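Local structure of cysteine desulfurase (Fervidobacterium islandicum, 6A6E) at residues 219-222 / 223-226; 313-316 / 317-321. The protein probably uses pyridoxal-5'-phosphate to take sulfur from L-cysteine, leaving alanine, and supplies it to the Suf pathway of iron-sulfur cluster assembly. All blocks are in the same frame, centred on the assembly; numbering follows the deposited sequence.

Interaction 1: 219-222 / 223-226; sequences KVDV and KKLD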
loop_
_atom_site.group_PDB
_atom_site.type_symbol
_atom_site.label_atom_id
_atom_site.label_comp_id
_atom_site.label_asym_id
_atom_site.label_seq_id
_atom_site.Cartn_x
_atom_site.Cartn_y
_atom_site.Cartn_z
ATOM N N LYS A 219 -15.154 0.188 -20.172
ATOM C CA LYS A 219 -16.239 0.183 -19.233
ATOM C C LYS A 219 -16.493 -1.180 -18.576
ATOM O O LYS A 219 -16.604 -2.219 -19.241
ATOM C CB LYS A 219 -17.527 0.709 -19.848
ATOM C CG LYS A 219 -18.507 1.097 -18.770
ATOM C CD LYS A 219 -19.901 1.376 -19.285
ATOM C CE LYS A 219 -20.886 1.431 -18.114
ATOM N NZ LYS A 219 -22.046 2.297 -18.483
ATOM N N VAL A 220 -16.581 -1.153 -17.243
ATOM C CA VAL A 220 -16.802 -2.377 -16.463
ATOM C C VAL A 220 -18.016 -2.123 -15.547
ATOM O O VAL A 220 -18.072 -1.131 -14.816
ATOM C CB VAL A 220 -15.543 -2.757 -15.664
ATOM C CG1 VAL A 220 -15.829 -3.815 -14.604
ATOM C CG2 VAL A 220 -14.434 -3.284 -16.580
ATOM N N ASP A 221 -19.039 -2.974 -15.666
ATOM C CA ASP A 221 -20.240 -2.895 -14.873
ATOM C C ASP A 221 -20.357 -4.243 -14.202
ATOM O O ASP A 221 -20.717 -5.244 -14.834
ATOM C CB ASP A 221 -21.425 -2.608 -15.764
ATOM C CG ASP A 221 -22.755 -2.646 -15.016
ATOM O OD1 ASP A 221 -22.888 -3.316 -13.951
ATOM O OD2 ASP A 221 -23.678 -1.952 -15.496
ATOM N N VAL A 222 -20.035 -4.275 -12.897
ATOM C CA VAL A 222 -19.859 -5.563 -12.199
ATOM C C VAL A 222 -21.172 -6.350 -12.086
ATOM O O VAL A 222 -21.153 -7.581 -11.907
ATOM C CB VAL A 222 -19.195 -5.374 -10.792
ATOM C CG1 VAL A 222 -17.755 -4.871 -10.971
ATOM C CG2 VAL A 222 -19.983 -4.410 -9.908
ATOM N N LYS A 223 -22.288 -5.644 -12.127
ATOM C CA LYS A 223 -23.616 -6.281 -12.054
ATOM C C LYS A 223 -24.012 -6.970 -13.339
ATOM O O LYS A 223 -24.540 -8.071 -13.303
ATOM C CB LYS A 223 -24.697 -5.268 -11.688
ATOM C CG LYS A 223 -24.478 -4.561 -10.354
ATOM C CD LYS A 223 -24.918 -5.374 -9.126
ATOM C CE LYS A 223 -24.043 -6.609 -8.871
ATOM N NZ LYS A 223 -24.298 -7.370 -7.600
ATOM N N LYS A 224 -23.734 -6.338 -14.471
ATOM C CA LYS A 224 -23.870 -6.996 -15.762
ATOM C C LYS A 224 -22.969 -8.189 -15.938
ATOM O O LYS A 224 -23.388 -9.235 -16.445
ATOM C CB LYS A 224 -23.551 -6.029 -16.879
ATOM C CG LYS A 224 -24.659 -5.069 -17.090
ATOM C CD LYS A 224 -24.376 -4.104 -18.241
ATOM C CE LYS A 224 -25.605 -3.219 -18.361
ATOM N NZ LYS A 224 -25.312 -2.206 -19.406
ATOM N N LEU A 225 -21.707 -8.044 -15.552
ATOM C CA LEU A 225 -20.768 -9.175 -15.697
ATOM C C LEU A 225 -21.132 -10.277 -14.705
ATOM O O LEU A 225 -20.866 -11.460 -14.976
ATOM C CB LEU A 225 -19.306 -8.750 -15.488
ATOM C CG LEU A 225 -18.781 -7.709 -16.436
ATOM C CD1 LEU A 225 -17.375 -7.301 -16.004
ATOM C CD2 LEU A 225 -18.815 -8.260 -17.855
ATOM N N ASP A 226 -21.731 -9.886 -13.569
ATOM C CA ASP A 226 -22.091 -10.822 -12.488
ATOM C C ASP A 226 -20.903 -11.585 -11.856
ATOM O O ASP A 226 -21.037 -12.706 -11.307
ATOM C CB ASP A 226 -23.150 -11.818 -12.971
ATOM C CG ASP A 226 -23.866 -12.507 -11.789
ATOM O OD1 ASP A 226 -24.039 -11.870 -10.724
ATOM O OD2 ASP A 226 -24.231 -13.689 -11.886
HETATM O O HOH W 1 -23.719 -0.482 -17.605
#
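An aspartate N-cap starts the short helix 222-225, and D221, the capping residue, meets K223 and K224 across this turn. The helix lies in the beta-alpha-beta crossover from strand 206-210 to strand 229-233, parallel neighbours in the mixed sheet of the large, pyridoxal-phosphate-binding domain of this class-V aminotransferase, a fold-type I enzyme, and the cap sits where the connecting loop turns helical. With CG anti to the backbone N (chi1 174°), the carboxylate of D221 is carried over the first turn, and OD1 accepts from the backbone amides of K223 and K224. The bond from K224 N is nearly straight, at 3.2 Å to D221 OD1, and arrives from well above the carboxylate plane. That from K223 N is weak and bent, though K223 N and D221 OD1 are 3.0 Å apart. N91 ND2 also donates to OD1, tying the cap to the loop after helix 70-90.

The main chain completes the turn: L225 N gives a straight bond of 3.1 Å to D221 O, while D226 N bonds only weakly to V222 O just where D226, with positive phi (61°), leaves the helix. The side chain of L225 stays close to this bond, its CG 3.5 Å from D221 O, and its CD1 meets CG1 of V220, the two side chains crossing at about a right angle. I195 and E196 of helix 195-201 also touch L225.

On the outer side the extended chain of K224 runs past the carboxylate, its CG and CD against D221 OD2. Its ammonium stays beyond salt-bridge distance of the carboxylate, and a water joins the two charges instead, donating to D221 OD2 at 2.6 Å and accepting from K224 NZ at 3.0 Å.

Interaction 2: 313-316 / 317-321; sequences KHVE and ELSNY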
loop_
_atom_site.group_PDB
_atom_site.type_symbol
_atom_site.label_atom_id
_atom_site.label_comp_id
_atom_site.label_asym_id
_atom_site.label_seq_id
_atom_site.Cartn_x
_atom_site.Cartn_y
_atom_site.Cartn_z
ATOM N N LYS A 313 -13.164 4.452 -26.815
ATOM C CA LYS A 313 -13.109 4.530 -28.283
ATOM C C LYS A 313 -11.755 4.953 -28.805
ATOM O O LYS A 313 -11.307 4.393 -29.780
ATOM C CB LYS A 313 -14.181 5.499 -28.853
ATOM C CG LYS A 313 -15.585 4.917 -28.945
ATOM C CD LYS A 313 -15.731 4.121 -30.255
ATOM C CE LYS A 313 -17.071 3.392 -30.421
ATOM N NZ LYS A 313 -17.138 2.115 -29.641
ATOM N N HIS A 314 -11.128 5.959 -28.190
ATOM C CA HIS A 314 -9.820 6.411 -28.612
ATOM C C HIS A 314 -8.798 5.283 -28.511
ATOM O O HIS A 314 -8.103 4.974 -29.489
ATOM C CB HIS A 314 -9.377 7.618 -27.829
ATOM C CG HIS A 314 -7.976 8.053 -28.114
ATOM N ND1 HIS A 314 -7.559 8.464 -29.361
ATOM C CD2 HIS A 314 -6.901 8.195 -27.300
ATOM C CE1 HIS A 314 -6.292 8.829 -29.309
ATOM N NE2 HIS A 314 -5.863 8.678 -28.072
ATOM N N VAL A 315 -8.748 4.630 -27.355
ATOM C CA VAL A 315 -7.857 3.495 -27.191
ATOM C C VAL A 315 -8.154 2.371 -28.195
ATOM O O VAL A 315 -7.249 1.762 -28.726
ATOM C CB VAL A 315 -7.882 2.938 -25.733
ATOM C CG1 VAL A 315 -6.953 1.764 -25.646
ATOM C CG2 VAL A 315 -7.346 3.968 -24.764
ATOM N N GLU A 316 -9.432 2.131 -28.461
ATOM C CA GLU A 316 -9.846 1.178 -29.467
ATOM C C GLU A 316 -9.288 1.536 -30.850
ATOM O O GLU A 316 -8.729 0.693 -31.520
ATOM C CB GLU A 316 -11.373 1.102 -29.485
ATOM C CG GLU A 316 -11.980 0.078 -30.406
ATOM C CD GLU A 316 -13.409 -0.242 -29.985
ATOM O OE1 GLU A 316 -14.268 0.672 -30.064
ATOM O OE2 GLU A 316 -13.673 -1.388 -29.553
ATOM N N GLU A 317 -9.373 2.781 -31.246
ATOM C CA GLU A 317 -8.895 3.151 -32.585
ATOM C C GLU A 317 -7.361 3.113 -32.626
ATOM O O GLU A 317 -6.763 2.705 -33.623
ATOM C CB GLU A 317 -9.480 4.506 -33.060
ATOM C CG GLU A 317 -8.667 5.737 -32.693
ATOM C CD GLU A 317 -9.430 7.069 -32.871
ATOM O OE1 GLU A 317 -10.387 7.058 -33.715
ATOM O OE2 GLU A 317 -9.050 8.093 -32.162
ATOM N N LEU A 318 -6.700 3.493 -31.533
ATOM C CA LEU A 318 -5.260 3.361 -31.494
ATOM C C LEU A 318 -4.846 1.916 -31.605
ATOM O O LEU A 318 -3.897 1.628 -32.289
ATOM C CB LEU A 318 -4.674 3.907 -30.200
ATOM C CG LEU A 318 -4.666 5.391 -30.039
ATOM C CD1 LEU A 318 -4.197 5.696 -28.621
ATOM C CD2 LEU A 318 -3.736 5.996 -31.080
ATOM N N SER A 319 -5.554 1.039 -30.905
ATOM C CA SER A 319 -5.258 -0.386 -30.909
ATOM C C SER A 319 -5.379 -1.010 -32.280
ATOM O O SER A 319 -4.531 -1.847 -32.657
ATOM C CB SER A 319 -6.178 -1.186 -29.976
ATOM O OG SER A 319 -6.117 -0.716 -28.653
ATOM N N ASN A 320 -6.469 -0.690 -32.983
ATOM C CA ASN A 320 -6.680 -1.188 -34.338
ATOM C C ASN A 320 -5.579 -0.721 -35.260
ATOM O O ASN A 320 -5.030 -1.513 -35.962
ATOM C CB ASN A 320 -8.021 -0.767 -34.880
ATOM C CG ASN A 320 -9.160 -1.361 -34.081
ATOM O OD1 ASN A 320 -9.002 -2.363 -33.407
ATOM N ND2 ASN A 320 -10.301 -0.744 -34.143
ATOM N N TYR A 321 -5.251 0.555 -35.238
ATOM C CA TYR A 321 -4.111 1.086 -35.998
ATOM C C TYR A 321 -2.737 0.436 -35.642
ATOM O O TYR A 321 -1.940 0.109 -36.509
ATOM C CB TYR A 321 -4.047 2.569 -35.804
ATOM C CG TYR A 321 -3.077 3.278 -36.734
ATOM C CD1 TYR A 321 -3.408 3.561 -38.099
ATOM C CD2 TYR A 321 -1.874 3.745 -36.250
ATOM C CE1 TYR A 321 -2.506 4.230 -38.909
ATOM C CE2 TYR A 321 -0.955 4.392 -37.046
ATOM C CZ TYR A 321 -1.274 4.656 -38.372
ATOM O OH TYR A 321 -0.325 5.362 -39.080
#
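Regular i to i+4 bonds run through this turn of helix 308-327, from E317 N to K313 O, L318 N to H314 O, S319 N to V315 O and N320 N to E316 O. S319 adds a second donor to one of them: its OG lies 2.7 Å from V315 O, above the carbonyl plane and on the opposite face from S319 N, so two bonds grip that oxygen. S344 N bonds to the same hydroxyl.

H314 is held at its edge and over a face. In a His-carboxylate hydrogen bond, its ND1 gives a nearly straight bond of 3.2 Å to E317 OE2, which sits close to the ring plane and is met on its anti side, with ring and carboxylate planes 85° apart. E317 reaches there with CG between its backbone N and carbonyl carbon (chi1 90°). L318 CD1 makes a CH-pi contact over one ring face, 3.9 Å from the centroid of H314. NE2 of H314 bonds to N405 O, in the loop before helix 407-423, and S7 and T8 of the N-terminal segment bond to the E317 carboxylate, tying this turn to both parts of the chain. A leucine in place of H314 would probably leave E317 OE2 and N405 O each without one mate. With both ring nitrogens facing acceptors, the imidazole is fixed in rotation, and the nearby carboxylate would tend to favour its protonated form.

Overall arrangement
Both contacts show side chains a few residues apart bonding along one helix: in interaction 1 a carboxylate meets the first backbone amides at a helix start, whereas in interaction 2 side chains bond on a turn whose main chain is already paired. Their centres are 22 Å apart and they do not touch, the nearest atoms being about 8 Å from one another. A link nonetheless runs between the two elements, because K219 N bonds to E312 OE1, one residue before 313-316. Neither contact belongs to the cofactor pocket: the side chain of V220 stays about 13 Å from the bound pyridoxal-5'-phosphate and that of V315 about 14 Å.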